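Local coordinates for cyclic di-GMP-binding protein XC_3703 (Xanthomonas campestris pv. campestris, PDB 5B7W), which binds the bacterial second messenger cyclic di-GMP and regulates virulence and biofilm formation, promoting DNA binding by a LysR-type regulator when the nucleotide is absent, at residues E101-Q104 and A105-V109; V109-L112 and K113-K116; K133-D136 and D137-D140; D140-A143 and V144-A148. All coordinates share one frame; numbering follows the deposited sequence.

Contact 1 of 4, residues E101-Q104 and A105-V109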
# COMPACT_ATOMS: atom_id res chain seq x y z
N GLU A 101 6.87 -9.43 -1.40
CA GLU A 101 7.20 -10.73 -0.83
C GLU A 101 7.48 -11.74 -1.95
O GLU A 101 7.15 -11.53 -3.12
CB GLU A 101 6.07 -11.23 0.07
CG GLU A 101 5.64 -10.25 1.14
CD GLU A 101 4.21 -10.48 1.61
OE1 GLU A 101 3.60 -9.53 2.15
OE2 GLU A 101 3.70 -11.60 1.44
N GLN A 102 8.09 -12.86 -1.56
CA GLN A 102 8.43 -13.90 -2.53
C GLN A 102 7.18 -14.44 -3.22
O GLN A 102 7.25 -14.85 -4.38
CB GLN A 102 9.19 -15.03 -1.84
CG GLN A 102 10.63 -15.17 -2.30
CD GLN A 102 11.44 -16.09 -1.41
OE1 GLN A 102 10.93 -17.09 -0.90
NE2 GLN A 102 12.71 -15.75 -1.21
N LYS A 103 6.05 -14.45 -2.52
CA LYS A 103 4.79 -14.88 -3.13
C LYS A 103 4.41 -13.98 -4.30
O LYS A 103 4.21 -14.44 -5.43
CB LYS A 103 3.69 -14.90 -2.08
CG LYS A 103 2.29 -15.14 -2.63
CD LYS A 103 2.16 -16.53 -3.22
CE LYS A 103 0.90 -17.21 -2.72
NZ LYS A 103 -0.24 -16.26 -2.61
N GLN A 104 4.32 -12.67 -4.04
CA GLN A 104 3.93 -11.73 -5.09
C GLN A 104 5.02 -11.56 -6.14
O GLN A 104 4.72 -11.25 -7.29
CB GLN A 104 3.56 -10.38 -4.46
CG GLN A 104 2.45 -10.46 -3.42
CD GLN A 104 2.97 -10.72 -2.02
OE1 GLN A 104 3.67 -9.91 -1.44
NE2 GLN A 104 2.60 -11.87 -1.46
N ALA A 105 6.29 -11.74 -5.75
CA ALA A 105 7.38 -11.59 -6.70
C ALA A 105 7.32 -12.66 -7.79
O ALA A 105 7.39 -12.36 -8.98
CB ALA A 105 8.73 -11.64 -5.97
N LYS A 106 7.19 -13.93 -7.38
CA LYS A 106 7.04 -15.01 -8.36
C LYS A 106 5.80 -14.80 -9.23
O LYS A 106 5.82 -15.14 -10.41
CB LYS A 106 6.95 -16.35 -7.65
CG LYS A 106 8.19 -16.73 -6.88
CD LYS A 106 7.83 -17.76 -5.83
CE LYS A 106 9.07 -18.39 -5.27
NZ LYS A 106 8.78 -19.71 -4.64
N GLN A 107 4.72 -14.29 -8.64
CA GLN A 107 3.61 -13.86 -9.47
C GLN A 107 4.06 -12.79 -10.45
O GLN A 107 3.68 -12.82 -11.63
CB GLN A 107 2.45 -13.36 -8.61
CG GLN A 107 1.93 -14.41 -7.64
CD GLN A 107 0.72 -13.94 -6.86
OE1 GLN A 107 0.13 -12.92 -7.19
NE2 GLN A 107 0.37 -14.67 -5.80
N LEU A 108 4.92 -11.86 -10.01
CA LEU A 108 5.34 -10.81 -10.93
C LEU A 108 6.18 -11.37 -12.06
O LEU A 108 6.10 -10.90 -13.20
CB LEU A 108 6.07 -9.68 -10.20
CG LEU A 108 5.12 -8.71 -9.49
CD1 LEU A 108 5.90 -7.54 -8.89
CD2 LEU A 108 4.07 -8.24 -10.47
N VAL A 109 6.97 -12.42 -11.79
CA VAL A 109 7.77 -13.02 -12.85
C VAL A 109 6.88 -13.79 -13.82
O VAL A 109 7.15 -13.85 -15.02
CB VAL A 109 8.88 -13.90 -12.24
CG1 VAL A 109 9.77 -14.53 -13.31
CG2 VAL A 109 9.74 -13.08 -11.27

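Contact 2 of 4, residues V109-L112 and K113-K116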
# COMPACT_ATOMS: atom_id res chain seq x y z
N VAL A 109 6.97 -12.42 -11.79
CA VAL A 109 7.77 -13.02 -12.85
C VAL A 109 6.88 -13.79 -13.82
O VAL A 109 7.15 -13.85 -15.02
CB VAL A 109 8.88 -13.90 -12.24
CG1 VAL A 109 9.77 -14.53 -13.31
CG2 VAL A 109 9.74 -13.08 -11.27
N ALA A 110 5.77 -14.34 -13.32
CA ALA A 110 4.99 -15.29 -14.12
C ALA A 110 4.16 -14.59 -15.19
O ALA A 110 4.04 -15.11 -16.31
CB ALA A 110 4.10 -16.16 -13.23
N LYS A 111 3.56 -13.44 -14.89
CA LYS A 111 2.85 -12.72 -15.95
C LYS A 111 3.83 -12.04 -16.90
O LYS A 111 3.51 -11.84 -18.09
CB LYS A 111 1.92 -11.67 -15.35
CG LYS A 111 0.90 -12.14 -14.33
CD LYS A 111 0.48 -10.91 -13.50
CE LYS A 111 -0.25 -11.30 -12.19
NZ LYS A 111 -1.50 -12.06 -12.40
N LEU A 112 5.03 -11.69 -16.42
CA LEU A 112 6.08 -11.25 -17.33
C LEU A 112 6.42 -12.34 -18.34
O LEU A 112 6.45 -12.09 -19.55
CB LEU A 112 7.35 -10.82 -16.57
CG LEU A 112 7.41 -9.52 -15.76
CD1 LEU A 112 8.76 -9.37 -15.07
CD2 LEU A 112 7.11 -8.31 -16.63
N LYS A 113 6.66 -13.56 -17.85
CA LYS A 113 6.85 -14.70 -18.74
C LYS A 113 5.59 -14.97 -19.55
O LYS A 113 5.67 -15.30 -20.74
CB LYS A 113 7.23 -15.93 -17.91
CG LYS A 113 7.56 -17.17 -18.71
CD LYS A 113 8.80 -17.84 -18.15
CE LYS A 113 8.78 -19.34 -18.40
NZ LYS A 113 9.53 -20.07 -17.34
N GLU A 114 4.42 -14.82 -18.93
CA GLU A 114 3.16 -15.02 -19.64
C GLU A 114 2.99 -14.03 -20.78
O GLU A 114 2.32 -14.33 -21.77
CB GLU A 114 1.99 -14.89 -18.66
CG GLU A 114 0.99 -16.04 -18.69
CD GLU A 114 -0.03 -15.92 -17.58
OE1 GLU A 114 -0.36 -14.78 -17.18
OE2 GLU A 114 -0.51 -16.97 -17.10
N ALA A 115 3.52 -12.86 -20.55
CA ALA A 115 3.44 -11.83 -21.54
C ALA A 115 4.55 -11.98 -22.50
O ALA A 115 4.73 -11.08 -23.28
CB ALA A 115 3.54 -10.47 -20.90
N LYS A 116 5.27 -13.10 -22.41
CA LYS A 116 6.40 -13.41 -23.26
C LYS A 116 7.16 -12.16 -23.65
O LYS A 116 7.17 -11.78 -24.80
CB LYS A 116 5.94 -14.17 -24.52
CG LYS A 116 6.40 -15.63 -24.62
CD LYS A 116 5.26 -16.64 -24.84
CE LYS A 116 4.25 -16.23 -25.91
NZ LYS A 116 3.10 -17.16 -26.06

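Contact 3 of 4, residues K133-D136 and D137-D140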
# COMPACT_ATOMS: atom_id res chain seq x y z
N LYS A 133 17.59 -6.41 -22.81
CA LYS A 133 18.69 -6.02 -23.69
C LYS A 133 18.59 -4.55 -24.11
O LYS A 133 19.62 -3.91 -24.34
CB LYS A 133 18.76 -6.94 -24.92
CG LYS A 133 17.45 -7.26 -25.65
CD LYS A 133 17.03 -6.16 -26.61
CE LYS A 133 15.91 -6.62 -27.53
NZ LYS A 133 15.18 -5.45 -28.11
N LYS A 134 17.38 -4.00 -24.17
CA LYS A 134 17.18 -2.61 -24.55
C LYS A 134 16.16 -1.95 -23.63
O LYS A 134 15.38 -2.62 -22.95
CB LYS A 134 16.73 -2.47 -26.01
CG LYS A 134 17.83 -2.76 -27.03
CD LYS A 134 17.46 -2.24 -28.40
CE LYS A 134 18.67 -1.70 -29.14
NZ LYS A 134 18.68 -0.21 -29.17
N ARG A 135 16.19 -0.61 -23.61
CA ARG A 135 15.35 0.16 -22.71
C ARG A 135 13.86 -0.01 -23.02
O ARG A 135 13.04 -0.03 -22.11
CB ARG A 135 15.75 1.63 -22.76
CG ARG A 135 14.82 2.57 -22.01
CD ARG A 135 14.79 2.26 -20.53
NE ARG A 135 13.89 3.16 -19.81
CZ ARG A 135 12.57 2.98 -19.71
NH1 ARG A 135 12.00 1.93 -20.29
NH2 ARG A 135 11.83 3.84 -19.04
N ASP A 136 13.52 -0.14 -24.31
CA ASP A 136 12.11 -0.23 -24.70
C ASP A 136 11.48 -1.54 -24.26
O ASP A 136 10.25 -1.62 -24.15
CB ASP A 136 11.97 -0.06 -26.21
CG ASP A 136 12.26 1.34 -26.67
OD1 ASP A 136 12.14 1.60 -27.89
OD2 ASP A 136 12.62 2.19 -25.82
N ASP A 137 12.28 -2.58 -24.05
CA ASP A 137 11.77 -3.79 -23.41
C ASP A 137 11.43 -3.54 -21.95
O ASP A 137 10.52 -4.17 -21.40
CB ASP A 137 12.79 -4.94 -23.49
CG ASP A 137 13.18 -5.28 -24.91
OD1 ASP A 137 12.43 -4.93 -25.84
OD2 ASP A 137 14.24 -5.92 -25.09
N LEU A 138 12.16 -2.63 -21.30
CA LEU A 138 11.89 -2.32 -19.90
C LEU A 138 10.57 -1.58 -19.77
O LEU A 138 9.73 -1.92 -18.92
CB LEU A 138 13.04 -1.51 -19.30
CG LEU A 138 14.42 -2.17 -19.33
CD1 LEU A 138 15.47 -1.22 -18.77
CD2 LEU A 138 14.42 -3.48 -18.56
N GLN A 139 10.35 -0.56 -20.61
CA GLN A 139 9.07 0.14 -20.61
C GLN A 139 7.93 -0.81 -20.97
O GLN A 139 6.85 -0.74 -20.39
CB GLN A 139 9.11 1.32 -21.58
CG GLN A 139 7.76 2.00 -21.80
CD GLN A 139 7.37 2.91 -20.65
OE1 GLN A 139 6.97 2.45 -19.58
NE2 GLN A 139 7.49 4.22 -20.86
N ASP A 140 8.17 -1.71 -21.93
CA ASP A 140 7.18 -2.74 -22.24
C ASP A 140 6.84 -3.55 -21.00
O ASP A 140 5.68 -3.92 -20.78
CB ASP A 140 7.69 -3.65 -23.36
CG ASP A 140 7.43 -3.08 -24.74
OD1 ASP A 140 7.27 -1.85 -24.86
OD2 ASP A 140 7.38 -3.87 -25.71

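Contact 4 of 4, residues D140-A143 and V144-A148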
# COMPACT_ATOMS: atom_id res chain seq x y z
N ASP A 140 8.17 -1.71 -21.93
CA ASP A 140 7.18 -2.74 -22.24
C ASP A 140 6.84 -3.55 -21.00
O ASP A 140 5.68 -3.92 -20.78
CB ASP A 140 7.69 -3.65 -23.36
CG ASP A 140 7.43 -3.08 -24.74
OD1 ASP A 140 7.27 -1.85 -24.86
OD2 ASP A 140 7.38 -3.87 -25.71
N ALA A 141 7.84 -3.84 -20.16
CA ALA A 141 7.57 -4.48 -18.88
C ALA A 141 6.89 -3.51 -17.93
O ALA A 141 5.93 -3.87 -17.23
CB ALA A 141 8.86 -5.02 -18.28
N ILE A 142 7.36 -2.26 -17.88
CA ILE A 142 6.77 -1.26 -16.99
C ILE A 142 5.33 -0.98 -17.39
O ILE A 142 4.43 -0.96 -16.54
CB ILE A 142 7.61 0.03 -17.00
CG1 ILE A 142 8.95 -0.20 -16.30
CG2 ILE A 142 6.85 1.17 -16.34
CD1 ILE A 142 9.82 1.04 -16.21
N ALA A 143 5.08 -0.78 -18.69
CA ALA A 143 3.72 -0.51 -19.14
C ALA A 143 2.80 -1.70 -18.87
O ALA A 143 1.62 -1.52 -18.56
CB ALA A 143 3.72 -0.17 -20.63
N VAL A 144 3.33 -2.92 -18.96
CA VAL A 144 2.54 -4.10 -18.64
C VAL A 144 2.27 -4.17 -17.14
O VAL A 144 1.13 -4.42 -16.71
CB VAL A 144 3.23 -5.37 -19.15
CG1 VAL A 144 2.72 -6.60 -18.41
CG2 VAL A 144 3.00 -5.54 -20.65
N LEU A 145 3.30 -3.94 -16.33
CA LEU A 145 3.14 -4.04 -14.88
C LEU A 145 2.16 -2.99 -14.35
O LEU A 145 1.41 -3.26 -13.41
CB LEU A 145 4.49 -3.90 -14.19
CG LEU A 145 5.47 -5.07 -14.36
CD1 LEU A 145 6.84 -4.72 -13.82
CD2 LEU A 145 4.93 -6.33 -13.70
N LYS A 146 2.15 -1.80 -14.95
CA LYS A 146 1.19 -0.78 -14.56
C LYS A 146 -0.24 -1.26 -14.81
O LYS A 146 -1.09 -1.22 -13.91
CB LYS A 146 1.45 0.52 -15.33
CG LYS A 146 2.69 1.29 -14.92
CD LYS A 146 2.68 2.68 -15.55
CE LYS A 146 4.06 3.30 -15.59
NZ LYS A 146 4.44 3.94 -14.31
N LYS A 147 -0.52 -1.72 -16.03
CA LYS A 147 -1.87 -2.14 -16.42
C LYS A 147 -2.18 -3.58 -16.03
O LYS A 147 -2.85 -4.30 -16.78
CB LYS A 147 -2.03 -1.95 -17.92
CG LYS A 147 -1.90 -0.51 -18.39
CD LYS A 147 -2.16 -0.39 -19.89
CE LYS A 147 -3.49 -1.02 -20.27
NZ LYS A 147 -4.63 -0.40 -19.53
N ALA A 148 -1.72 -4.03 -14.87
CA ALA A 148 -1.93 -5.40 -14.42
C ALA A 148 -3.01 -5.45 -13.34
O ALA A 148 -3.52 -4.42 -12.88
CB ALA A 148 -0.62 -6.00 -13.89

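Contact 1 of 4, residues E101-Q104 and A105-V109
E101, at the N-cap, begins the backbone bonding of helix 102-114: its O receives A105 N at 2.8 Å. The bonds K106 N to Q102 O, Q107 N to K103 O and L108 N to Q104 O follow, each spanning four residues.

Two side-chain bonds tie Q104 back to E101. Q104 OE1 accepts E101 N at 3.2 Å, with the donor above the plane of the amide carbonyl. Q104 NE2 reaches E101 OE2 at 3.1 Å. That carboxylate oxygen lies in the plane of the Q104 amide, but it is itself met from above the carboxylate plane. A bend at chi2 (89°) folds the Q104 amide back to E101. With both amide ends bonded, its rotation is restrained.

The rest is van der Waals contact. The K103 and Q107 side chains cross at a slant, Q107 NE2 lying 3.6 Å from K103 CD. The K106 methylenes run past a carbonyl, CG being 3.3 Å from Q102 O.

Q104 also touches F150 and L152, and A105 touches I123. The bond from E101 N to the side chain three residues on is one half of a capping box, here starting the first helix of the RRM-like domain I.

Contact 2 of 4, residues V109-L112 and K113-K116
A115 N is shared by two carbonyls of the preceding turn. The main bond goes to K111 O at 2.7 Å. The second, to L112 O at 3.2 Å, is weak and far from straight (122°). A115 is the first residue to leave helical backbone angles, and this split donor marks the change from four-residue to three-residue spacing. K116 N then takes K113 O at 2.8 Å, again three residues back.

The turn before is regular. K113 N meets V109 O at 2.9 Å in a nearly straight bond (170°), and E114 N meets A110 O at 2.7 Å. This is the C-terminal end of helix 102-114, one of the two helices that pack on one side of the four-stranded sheet in domain I. L112 looks inward here. Its side chain touches A121 of strand 119-124 and A141 and L145 of helix 135-146.

The outer side carries charge. K111 and E114 pass each other at a slant, with E114 OE1 4.1 Å from K111 CG. A turn at chi4 (-60°) sets the end of K111, and its NZ stays 5.6 Å from E114 OE1, so any attraction between them acts without contact. The A115 methyl sits against the carbonyl that its own N-H binds, CB being 3.1 Å from K111 O.

Contact 3 of 4, residues K133-D136 and D137-D140
K133, R135 and D136, placed by similarity in a cyclic di-GMP site, meet D137 to D140 at the start of helix 135-146 in domain I. The salt bridge is K133 NZ to D137 OD2, 3.2 Å. The two side chains cross at about a right angle, and the lysine methylenes press on the same oxygen, CE being 3.0 Å from D137 OD2. K133 starts with CG between its backbone N and carbonyl carbon (chi1 45°) and bends again at chi2 (82°). Together these turns fold the chain back over the carboxylate.

R135 O is gripped twice. Q139 N reaches it at 3.1 Å in the carbonyl plane; L138 N gives a weak bond. D140 N bonds D136 O at 3.0 Å.

The R135 side chain bends at chi2 and runs along the helix. Q139 N and CA lie at the edge of its guanidinium, and NH1 is 3.2 Å from Q139 CB. NH1 also comes near Q139 N, but both are donors, so this approach is no bond and the position of NH1 there is doubtful. The guanidinium and the Q139 amide are 65° apart, so they do not stack. R135 CD lies 4.0 Å from L138 CD1.

K133 and the buried D137 both also touch K118. The D137 carboxylate probably offsets part of the positive charge of K133 and restrains the end of that lysine at the presumed nucleotide site.

Contact 4 of 4, residues D140-A143 and V144-A148
A143 and V144, neighbours in sequence, carry much of this contact with I142 and use different partners. A143 O receives K147 N at 3.3 Å, a weak bond despite its straightness (166°). K147 is the first residue outside helical backbone angles, so this bond closes the last turn of helix 135-146.

V144 N bonds D140 O at 3.1 Å, from above the carbonyl plane. One methyl of V144 lies against the same oxygen: CG2 is 3.1 Å from D140 O. It gets there because CG2 stands opposite the carbonyl carbon of V144 and beside its backbone N.

I142 O receives K146 N at 2.9 Å, nearly along the C=O axis. The two side chains run alongside each other in the same direction, with I142 CG2 3.6 Å from K146 CE. Both reach the sheet of domain I, which has the RRM topology: I142 touches F4, F156 and F159, and K146 touches F156. The side chain of I142 is about 4 Å from that of R135, a presumed cyclic di-GMP-binding residue.

L145 N bonds A141 O at 2.8 Å, and L145 CG lies 3.1 Å from that same oxygen. From there the leucine extends to V6 and to L108 of helix 102-114.

Overall arrangement
Contacts 1 and 2 cover the two ends of helix 102-114 and share V109. Contacts 3 and 4 do the same for helix 135-146 and share D140. The helices lie side by side on one sheet and meet through leucines: L108 of contact 1 and L112 of contact 2 both pack on L145 of contact 4. Contacts 1 and 3, at the helix starts, add side-chain polar bonds, half of a capping box in one and a salt bridge in the other. Contacts 2 and 4, at the helix ends, rest on backbone bonds, with a weak one at each last turn. Contact 2 is a surface contact; the others are partly buried. Contact 3 holds three presumed nucleotide-site residues.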